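Local coordinates for protein cyclic UMP-AMP synthase (Rhodothermus marinus SG0.5JP17-172, PDB 6E0L) that makes the cyclic dinucleotide 3',3'-cUAMP from UTP and ATP as the second messenger of a bacterial CBASS antiphage defence system, at residues E42-G47 against N166-H171; Y90-F95 against V130-Q135. All blocks are in the same frame, centred on the assembly; numbering follows the deposited sequence.

Contact 1 (E42-G47 against N166-H171); sequences EVYLQG and NYPKLH. With APC (diphosphomethylphosphonic acid adenosyl ester), chain C; 2KH (5'-O-[(S)-hydroxy{[(S)-hydroxy(phosphonooxy)phosphoryl]amino}phosphoryl]uridine), chain D.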
loop_
_atom_site.group_PDB
_atom_site.type_symbol
_atom_site.label_atom_id
_atom_site.label_comp_id
_atom_site.label_asym_id
_atom_site.label_seq_id
_atom_site.Cartn_x
_atom_site.Cartn_y
_atom_site.Cartn_z
ATOM N N GLU A 42 -9.929 -14.892 -3.291
ATOM C CA GLU A 42 -8.957 -14.986 -2.222
ATOM C C GLU A 42 -9.032 -13.714 -1.394
ATOM O O GLU A 42 -9.402 -12.648 -1.896
ATOM C CB GLU A 42 -7.550 -15.212 -2.771
ATOM C CG GLU A 42 -6.983 -14.094 -3.558
ATOM C CD GLU A 42 -5.534 -14.338 -3.921
ATOM O OE1 GLU A 42 -4.801 -14.905 -3.087
ATOM O OE2 GLU A 42 -5.140 -13.985 -5.050
ATOM N N VAL A 43 -8.626 -13.829 -0.132
ATOM C CA VAL A 43 -8.678 -12.731 0.822
ATOM C C VAL A 43 -7.310 -12.611 1.465
ATOM O O VAL A 43 -6.841 -13.559 2.104
ATOM C CB VAL A 43 -9.753 -12.947 1.903
ATOM C CG1 VAL A 43 -9.871 -11.718 2.781
ATOM C CG2 VAL A 43 -11.093 -13.280 1.270
ATOM N N TYR A 44 -6.669 -11.465 1.294
ATOM C CA TYR A 44 -5.369 -11.250 1.897
ATOM C C TYR A 44 -5.275 -9.813 2.353
ATOM O O TYR A 44 -6.070 -8.967 1.945
ATOM C CB TYR A 44 -4.233 -11.658 0.955
ATOM C CG TYR A 44 -4.165 -10.961 -0.371
ATOM C CD1 TYR A 44 -4.880 -11.451 -1.466
ATOM C CD2 TYR A 44 -3.344 -9.861 -0.562
ATOM C CE1 TYR A 44 -4.807 -10.839 -2.699
ATOM C CE2 TYR A 44 -3.262 -9.241 -1.811
ATOM C CZ TYR A 44 -3.996 -9.730 -2.867
ATOM O OH TYR A 44 -3.918 -9.125 -4.105
ATOM N N LEU A 45 -4.289 -9.541 3.201
ATOM C CA LEU A 45 -4.088 -8.187 3.682
ATOM C C LEU A 45 -3.131 -7.459 2.770
ATOM O O LEU A 45 -2.235 -8.055 2.174
ATOM C CB LEU A 45 -3.490 -8.144 5.089
ATOM C CG LEU A 45 -4.174 -8.581 6.356
ATOM C CD1 LEU A 45 -3.335 -8.083 7.506
ATOM C CD2 LEU A 45 -5.512 -7.893 6.387
ATOM N N GLN A 46 -3.295 -6.146 2.717
ATOM C CA GLN A 46 -2.293 -5.299 2.100
ATOM C C GLN A 46 -2.038 -4.179 3.099
ATOM O O GLN A 46 -2.585 -4.218 4.202
ATOM C CB GLN A 46 -2.811 -4.771 0.762
ATOM C CG GLN A 46 -3.970 -3.794 0.893
ATOM C CD GLN A 46 -4.283 -3.124 -0.424
ATOM O OE1 GLN A 46 -3.409 -2.971 -1.268
ATOM N NE2 GLN A 46 -5.487 -2.592 -0.547
ATOM N N GLY A 47 -1.289 -3.152 2.729
ATOM C CA GLY A 47 -1.124 -2.009 3.615
ATOM C C GLY A 47 -0.139 -2.292 4.738
ATOM O O GLY A 47 0.580 -3.302 4.751
ATOM N N ASN A 166 -3.584 -2.135 -9.350
ATOM C CA ASN A 166 -2.619 -2.205 -8.271
ATOM C C ASN A 166 -1.903 -3.543 -8.341
ATOM O O ASN A 166 -2.385 -4.501 -8.943
ATOM C CB ASN A 166 -3.292 -2.105 -6.890
ATOM C CG ASN A 166 -3.891 -0.732 -6.598
ATOM O OD1 ASN A 166 -4.704 -0.590 -5.686
ATOM N ND2 ASN A 166 -3.488 0.274 -7.352
ATOM N N TYR A 167 -0.772 -3.613 -7.657
ATOM C CA TYR A 167 0.074 -4.804 -7.623
ATOM C C TYR A 167 0.460 -5.081 -6.170
ATOM O O TYR A 167 1.644 -5.155 -5.826
ATOM C CB TYR A 167 1.299 -4.642 -8.521
ATOM C CG TYR A 167 0.981 -4.404 -9.975
ATOM C CD1 TYR A 167 0.821 -5.491 -10.840
ATOM C CD2 TYR A 167 0.846 -3.116 -10.499
ATOM C CE1 TYR A 167 0.529 -5.305 -12.181
ATOM C CE2 TYR A 167 0.558 -2.926 -11.841
ATOM C CZ TYR A 167 0.401 -4.028 -12.676
ATOM O OH TYR A 167 0.115 -3.857 -14.010
ATOM N N PRO A 168 -0.531 -5.285 -5.294
ATOM C CA PRO A 168 -0.218 -5.418 -3.855
ATOM C C PRO A 168 0.647 -6.603 -3.532
ATOM O O PRO A 168 1.450 -6.524 -2.597
ATOM C CB PRO A 168 -1.600 -5.550 -3.197
ATOM C CG PRO A 168 -2.474 -6.156 -4.299
ATOM C CD PRO A 168 -1.958 -5.544 -5.579
ATOM N N LYS A 169 0.513 -7.711 -4.259
ATOM C CA LYS A 169 1.353 -8.867 -3.953
ATOM C C LYS A 169 2.809 -8.543 -4.244
ATOM O O LYS A 169 3.706 -8.958 -3.512
ATOM C CB LYS A 169 0.905 -10.081 -4.764
ATOM C CG LYS A 169 -0.521 -10.552 -4.482
ATOM C CD LYS A 169 -0.876 -11.789 -5.342
ATOM C CE LYS A 169 -2.289 -12.283 -5.059
ATOM N NZ LYS A 169 -2.668 -13.423 -5.932
ATOM N N LEU A 170 3.053 -7.809 -5.330
ATOM C CA LEU A 170 4.413 -7.417 -5.676
ATOM C C LEU A 170 4.957 -6.357 -4.716
ATOM O O LEU A 170 6.149 -6.368 -4.381
ATOM C CB LEU A 170 4.443 -6.906 -7.117
ATOM C CG LEU A 170 4.164 -7.994 -8.155
ATOM C CD1 LEU A 170 4.175 -7.395 -9.559
ATOM C CD2 LEU A 170 5.168 -9.144 -8.030
ATOM N N HIS A 171 4.106 -5.417 -4.292
ATOM C CA HIS A 171 4.490 -4.465 -3.252
ATOM C C HIS A 171 5.001 -5.201 -2.020
ATOM O O HIS A 171 6.060 -4.876 -1.473
ATOM C CB HIS A 171 3.291 -3.574 -2.906
ATOM C CG HIS A 171 3.573 -2.538 -1.867
ATOM N ND1 HIS A 171 3.891 -1.236 -2.189
ATOM C CD2 HIS A 171 3.597 -2.612 -0.512
ATOM C CE1 HIS A 171 4.081 -0.546 -1.078
ATOM N NE2 HIS A 171 3.908 -1.357 -0.047
HETATM P PG APC C . -1.005 3.357 7.238
HETATM O O1G APC C . -0.273 2.584 8.296
HETATM O O2G APC C . -0.999 4.846 7.519
HETATM O O3G APC C . -2.413 2.852 7.091
HETATM P PB APC C . -0.549 2.039 4.670
HETATM O O1B APC C . -1.602 1.089 5.198
HETATM O O2B APC C . 0.725 1.281 4.391
HETATM O O3B APC C . -0.187 3.113 5.845
HETATM P PA APC C . -2.949 3.090 3.069
HETATM O O1A APC C . -3.613 2.600 4.333
HETATM O O2A APC C . -3.427 4.483 2.711
HETATM C C3A APC C . -1.103 2.997 3.194
HETATM O "O5'" APC C . -3.379 2.081 1.837
HETATM C "C5'" APC C . -3.159 0.721 2.078
HETATM C "C4'" APC C . -2.780 0.003 0.761
HETATM O "O4'" APC C . -3.597 0.367 -0.203
HETATM C "C3'" APC C . -1.367 0.418 0.282
HETATM O "O3'" APC C . -0.352 -0.283 0.898
HETATM C "C2'" APC C . -1.490 0.042 -1.217
HETATM O "O2'" APC C . -1.293 -1.451 -1.320
HETATM C "C1'" APC C . -2.709 0.422 -1.552
HETATM N N9 APC C . -2.683 1.810 -1.906
HETATM C C8 APC C . -3.009 2.901 -1.202
HETATM N N7 APC C . -2.790 3.973 -1.958
HETATM C C5 APC C . -2.339 3.542 -3.150
HETATM C C6 APC C . -1.971 4.236 -4.274
HETATM N N6 APC C . -1.934 5.652 -4.577
HETATM N N1 APC C . -1.549 3.584 -5.341
HETATM C C2 APC C . -1.471 2.226 -5.317
HETATM N N3 APC C . -1.828 1.530 -4.207
HETATM C C4 APC C . -2.264 2.202 -3.120
HETATM P PA 2KH D . -8.259 6.820 -0.500
HETATM O O1A 2KH D . -8.424 7.343 0.922
HETATM O O2A 2KH D . -6.928 7.269 -1.058
HETATM N N3A 2KH D . -9.504 7.386 -1.512
HETATM O "O5'" 2KH D . -8.313 5.165 -0.515
HETATM P PB 2KH D . -10.973 7.930 -0.838
HETATM O O1B 2KH D . -11.469 9.122 -1.633
HETATM O O2B 2KH D . -10.776 8.312 0.623
HETATM O O3B 2KH D . -12.080 6.700 -0.965
HETATM P PG 2KH D . -12.807 5.872 0.277
HETATM O O1G 2KH D . -14.212 6.411 0.500
HETATM O O2G 2KH D . -11.978 6.067 1.533
HETATM O O3G 2KH D . -12.867 4.400 -0.105
HETATM C "C5'" 2KH D . -9.221 4.489 0.324
HETATM C "C4'" 2KH D . -8.781 3.027 0.448
HETATM O "O4'" 2KH D . -8.760 2.490 -0.754
HETATM C "C1'" 2KH D . -7.521 1.471 -0.812
HETATM C "C2'" 2KH D . -6.798 1.645 0.334
HETATM O "O2'" 2KH D . -7.028 0.516 1.289
HETATM C "C3'" 2KH D . -7.290 2.955 0.938
HETATM O "O3'" 2KH D . -7.240 2.938 2.288
HETATM N N1 2KH D . -6.810 1.732 -2.022
HETATM C C6 2KH D . -6.722 3.096 -2.520
HETATM C C2 2KH D . -6.177 0.636 -2.813
HETATM O O2 2KH D . -6.229 -0.490 -2.442
HETATM N N3 2KH D . -5.450 0.941 -4.085
HETATM C C4 2KH D . -5.361 2.308 -4.584
HETATM O O4 2KH D . -4.789 2.553 -5.595
HETATM C C5 2KH D . -5.997 3.405 -3.796
HETATM O O HOH W 1 -0.598 -7.682 -0.176
#
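Lys169, from the first turn of helix 168-181, crosses the Tyr44 side chain at about a right angle with its extended chain and ends on Glu42, two residues before Tyr44 and pointing the same way. Its methylenes pack against the phenol, Lys169 CE lying 3.7 Å from Tyr44 CE1, and NZ donates to Glu42 OE2 at 2.7 Å, a salt bridge on the syn side of the carboxylate, 18° out of its plane. A long apolar chain with a charged end suits this double task; Glu151 is a second salt-bridge partner of NZ. Pro168, whose rigid ring suits a first helical turn, sets CG at the edge of the Tyr44 ring, 3.3 Å from Tyr44 OH, which hydrogen-bonds to Gln66. In the nucleotidyltransferase fold strand 42-46 leads past this helix into the active site. There Gln46 CG lies between the backbone N and the carbonyl carbon (chi1 68°), and the extended chain beyond it brings the amide to both nucleotides. Gln46 OE1 accepts from O2' of the ATP analogue at 2.6 Å, while Gln46 NE2 donates to O2 of the UTP analogue at 2.9 Å. Asn166 ND2 donates to uracil O4; its OD1 faces N3 at a doubtfully short distance.

Contact 2 (Y90-F95 against V130-Q135); sequences YTWNDF and VVVCIQ. With 2KH (5'-O-[(S)-hydroxy{[(S)-hydroxy(phosphonooxy)phosphoryl]amino}phosphoryl]uridine), chain D.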
loop_
_atom_site.group_PDB
_atom_site.type_symbol
_atom_site.label_atom_id
_atom_site.label_comp_id
_atom_site.label_asym_id
_atom_site.label_seq_id
_atom_site.Cartn_x
_atom_site.Cartn_y
_atom_site.Cartn_z
ATOM N N TYR A 90 -19.562 -12.863 -15.807
ATOM C CA TYR A 90 -19.556 -12.421 -14.419
ATOM C C TYR A 90 -18.609 -11.234 -14.370
ATOM O O TYR A 90 -17.412 -11.379 -14.631
ATOM C CB TYR A 90 -19.043 -13.551 -13.528
ATOM C CG TYR A 90 -19.128 -13.386 -12.016
ATOM C CD1 TYR A 90 -20.351 -13.368 -11.368
ATOM C CD2 TYR A 90 -17.975 -13.302 -11.238
ATOM C CE1 TYR A 90 -20.432 -13.247 -9.982
ATOM C CE2 TYR A 90 -18.044 -13.183 -9.853
ATOM C CZ TYR A 90 -19.278 -13.160 -9.230
ATOM O OH TYR A 90 -19.363 -13.049 -7.858
ATOM N N THR A 91 -19.145 -10.076 -14.011
ATOM C CA THR A 91 -18.445 -8.808 -14.085
ATOM C C THR A 91 -17.899 -8.410 -12.717
ATOM O O THR A 91 -18.282 -8.950 -11.669
ATOM C CB THR A 91 -19.364 -7.715 -14.627
ATOM O OG1 THR A 91 -20.443 -7.499 -13.713
ATOM C CG2 THR A 91 -19.910 -8.063 -16.021
ATOM N N TRP A 92 -17.044 -7.388 -12.739
ATOM C CA TRP A 92 -16.584 -6.792 -11.499
ATOM C C TRP A 92 -17.763 -6.313 -10.668
ATOM O O TRP A 92 -17.781 -6.474 -9.440
ATOM C CB TRP A 92 -15.634 -5.624 -11.796
ATOM C CG TRP A 92 -15.208 -4.903 -10.563
ATOM C CD1 TRP A 92 -14.121 -5.186 -9.791
ATOM C CD2 TRP A 92 -15.879 -3.804 -9.923
ATOM N NE1 TRP A 92 -14.062 -4.319 -8.715
ATOM C CE2 TRP A 92 -15.131 -3.465 -8.777
ATOM C CE3 TRP A 92 -17.032 -3.071 -10.213
ATOM C CZ2 TRP A 92 -15.505 -2.438 -7.921
ATOM C CZ3 TRP A 92 -17.395 -2.050 -9.360
ATOM C CH2 TRP A 92 -16.639 -1.743 -8.233
ATOM N N ASN A 93 -18.755 -5.721 -11.324
ATOM C CA ASN A 93 -19.962 -5.272 -10.631
ATOM C C ASN A 93 -20.701 -6.432 -9.941
ATOM O O ASN A 93 -21.130 -6.308 -8.787
ATOM C CB ASN A 93 -20.866 -4.543 -11.615
ATOM C CG ASN A 93 -22.079 -3.986 -10.958
ATOM O OD1 ASN A 93 -21.973 -3.309 -9.938
ATOM N ND2 ASN A 93 -23.249 -4.260 -11.527
ATOM N N ASP A 94 -20.889 -7.563 -10.644
ATOM C CA ASP A 94 -21.511 -8.731 -10.012
ATOM C C ASP A 94 -20.707 -9.194 -8.806
ATOM O O ASP A 94 -21.273 -9.480 -7.748
ATOM C CB ASP A 94 -21.684 -9.886 -10.999
ATOM C CG ASP A 94 -22.718 -9.584 -12.057
ATOM O OD1 ASP A 94 -23.708 -8.902 -11.712
ATOM O OD2 ASP A 94 -22.610 -10.105 -13.196
ATOM N N PHE A 95 -19.387 -9.311 -8.965
ATOM C CA PHE A 95 -18.537 -9.786 -7.881
ATOM C C PHE A 95 -18.660 -8.853 -6.685
ATOM O O PHE A 95 -18.752 -9.306 -5.536
ATOM C CB PHE A 95 -17.099 -9.888 -8.374
ATOM C CG PHE A 95 -16.125 -10.293 -7.322
ATOM C CD1 PHE A 95 -16.309 -11.463 -6.619
ATOM C CD2 PHE A 95 -14.999 -9.535 -7.072
ATOM C CE1 PHE A 95 -15.397 -11.852 -5.651
ATOM C CE2 PHE A 95 -14.089 -9.919 -6.120
ATOM C CZ PHE A 95 -14.293 -11.080 -5.405
ATOM N N VAL A 130 -12.012 -2.720 2.504
ATOM C CA VAL A 130 -11.995 -3.943 1.713
ATOM C C VAL A 130 -11.984 -3.517 0.250
ATOM O O VAL A 130 -12.989 -3.014 -0.268
ATOM C CB VAL A 130 -13.202 -4.826 2.052
ATOM C CG1 VAL A 130 -13.199 -6.107 1.219
ATOM C CG2 VAL A 130 -13.196 -5.151 3.525
ATOM N N VAL A 131 -10.910 -3.836 -0.454
ATOM C CA VAL A 131 -10.832 -3.576 -1.888
ATOM C C VAL A 131 -11.339 -4.792 -2.643
ATOM O O VAL A 131 -10.783 -5.889 -2.519
ATOM C CB VAL A 131 -9.403 -3.213 -2.320
ATOM C CG1 VAL A 131 -9.337 -3.060 -3.819
ATOM C CG2 VAL A 131 -8.978 -1.945 -1.685
ATOM N N VAL A 132 -12.428 -4.609 -3.380
ATOM C CA VAL A 132 -13.016 -5.660 -4.202
ATOM C C VAL A 132 -12.411 -5.524 -5.590
ATOM O O VAL A 132 -12.572 -4.496 -6.255
ATOM C CB VAL A 132 -14.547 -5.532 -4.253
ATOM C CG1 VAL A 132 -15.148 -6.576 -5.191
ATOM C CG2 VAL A 132 -15.149 -5.647 -2.855
ATOM N N CYS A 133 -11.753 -6.569 -6.061
ATOM C CA CYS A 133 -10.975 -6.395 -7.269
ATOM C C CYS A 133 -10.990 -7.693 -8.039
ATOM O O CYS A 133 -11.290 -8.758 -7.492
ATOM C CB CYS A 133 -9.536 -5.951 -6.959
ATOM S SG CYS A 133 -8.612 -7.096 -5.893
ATOM N N ILE A 134 -10.569 -7.603 -9.296
ATOM C CA ILE A 134 -10.444 -8.764 -10.159
ATOM C C ILE A 134 -8.980 -8.904 -10.533
ATOM O O ILE A 134 -8.287 -7.901 -10.720
ATOM C CB ILE A 134 -11.284 -8.546 -11.446
ATOM C CG1 ILE A 134 -12.789 -8.446 -11.155
ATOM C CG2 ILE A 134 -11.074 -9.670 -12.447
ATOM C CD1 ILE A 134 -13.401 -9.662 -10.632
ATOM N N GLN A 135 -8.517 -10.145 -10.655
ATOM C CA GLN A 135 -7.156 -10.377 -11.111
ATOM C C GLN A 135 -6.912 -9.600 -12.399
ATOM O O GLN A 135 -7.787 -9.529 -13.264
ATOM C CB GLN A 135 -6.936 -11.868 -11.367
ATOM C CG GLN A 135 -5.533 -12.206 -11.809
ATOM C CD GLN A 135 -5.394 -13.661 -12.171
ATOM O OE1 GLN A 135 -5.030 -14.001 -13.295
ATOM N NE2 GLN A 135 -5.689 -14.534 -11.219
HETATM P PA 2KH D . -8.259 6.820 -0.500
HETATM O O1A 2KH D . -8.424 7.343 0.922
HETATM O O2A 2KH D . -6.928 7.269 -1.058
HETATM N N3A 2KH D . -9.504 7.386 -1.512
HETATM O "O5'" 2KH D . -8.313 5.165 -0.515
HETATM P PB 2KH D . -10.973 7.930 -0.838
HETATM O O1B 2KH D . -11.469 9.122 -1.633
HETATM O O2B 2KH D . -10.776 8.312 0.623
HETATM O O3B 2KH D . -12.080 6.700 -0.965
HETATM P PG 2KH D . -12.807 5.872 0.277
HETATM O O1G 2KH D . -14.212 6.411 0.500
HETATM O O2G 2KH D . -11.978 6.067 1.533
HETATM O O3G 2KH D . -12.867 4.400 -0.105
HETATM C "C5'" 2KH D . -9.221 4.489 0.324
HETATM C "C4'" 2KH D . -8.781 3.027 0.448
HETATM O "O4'" 2KH D . -8.760 2.490 -0.754
HETATM C "C1'" 2KH D . -7.521 1.471 -0.812
HETATM C "C2'" 2KH D . -6.798 1.645 0.334
HETATM O "O2'" 2KH D . -7.028 0.516 1.289
HETATM C "C3'" 2KH D . -7.290 2.955 0.938
HETATM O "O3'" 2KH D . -7.240 2.938 2.288
HETATM N N1 2KH D . -6.810 1.732 -2.022
HETATM C C6 2KH D . -6.722 3.096 -2.520
HETATM C C2 2KH D . -6.177 0.636 -2.813
HETATM O O2 2KH D . -6.229 -0.490 -2.442
HETATM N N3 2KH D . -5.450 0.941 -4.085
HETATM C C4 2KH D . -5.361 2.308 -4.584
HETATM O O4 2KH D . -4.789 2.553 -5.595
HETATM C C5 2KH D . -5.997 3.405 -3.796
#
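This is a buried helix-on-sheet contact, in which the first turn of helix 92-107 packs against strand 127-138, a strand that pairs in the sheet with strand 61-68. Thr91 is the N-cap of the helix: its OG1 accepts from Asp94 N at 3.1 Å, as a short hydroxyl side chain can. Trp92 and Phe95 then reach the strand three residues apart, close to one helical turn. CG of Trp92 stands opposite its backbone N (chi1 176°), which carries the indole across to the strand, where NE1 donates to Val132 O at 2.9 Å. The N-H...O angle is 158° and the oxygen lies near the ring plane, yet NE1 sits above the carbonyl plane, 48° out of it. Tryptophan suits the site because it joins a polar N-H to a broad apolar edge, along which Ile134 CG1 packs 3.8 Å from Trp92 CD1. Phe95 packs beside it, CD2 lying 3.5 Å from Val132 CG1 and 3.9 Å from Ile134 CD1. Both branched residues meet the ring obliquely, and Cys133 O lies 3.3 Å from Phe95 CE2; a purely apolar ring suits this buried place. On another side of the strand, Val131 CG2 comes 3.2 Å from O2 of the UTP analogue. A helix layered on the strands that bear the active site is characteristic of the alpha/beta core of the nucleotidyltransferase fold.

Overall arrangement
The centres of contacts 1 and 2 lie about 15 Å apart, and both reach the same mixed sheet. Strand 61-68 connects them, pairing antiparallel with strand 42-46 of contact 1 and parallel with strand 127-138 of contact 2. Along the chain, 42-47 comes first, then both segments of contact 2, and 166-171 last. The two meet directly where Gln46 NE2 packs 3.7 Å from Val131 CG2, and both touch the UTP analogue. The centre of contact 1, at the nucleotide site, is about 8 Å from the centre of the chain; that of contact 2, where helix 92-107 packs on the sheet, is about 19 Å from it. One sheet therefore links this helix packing to the substrate pocket.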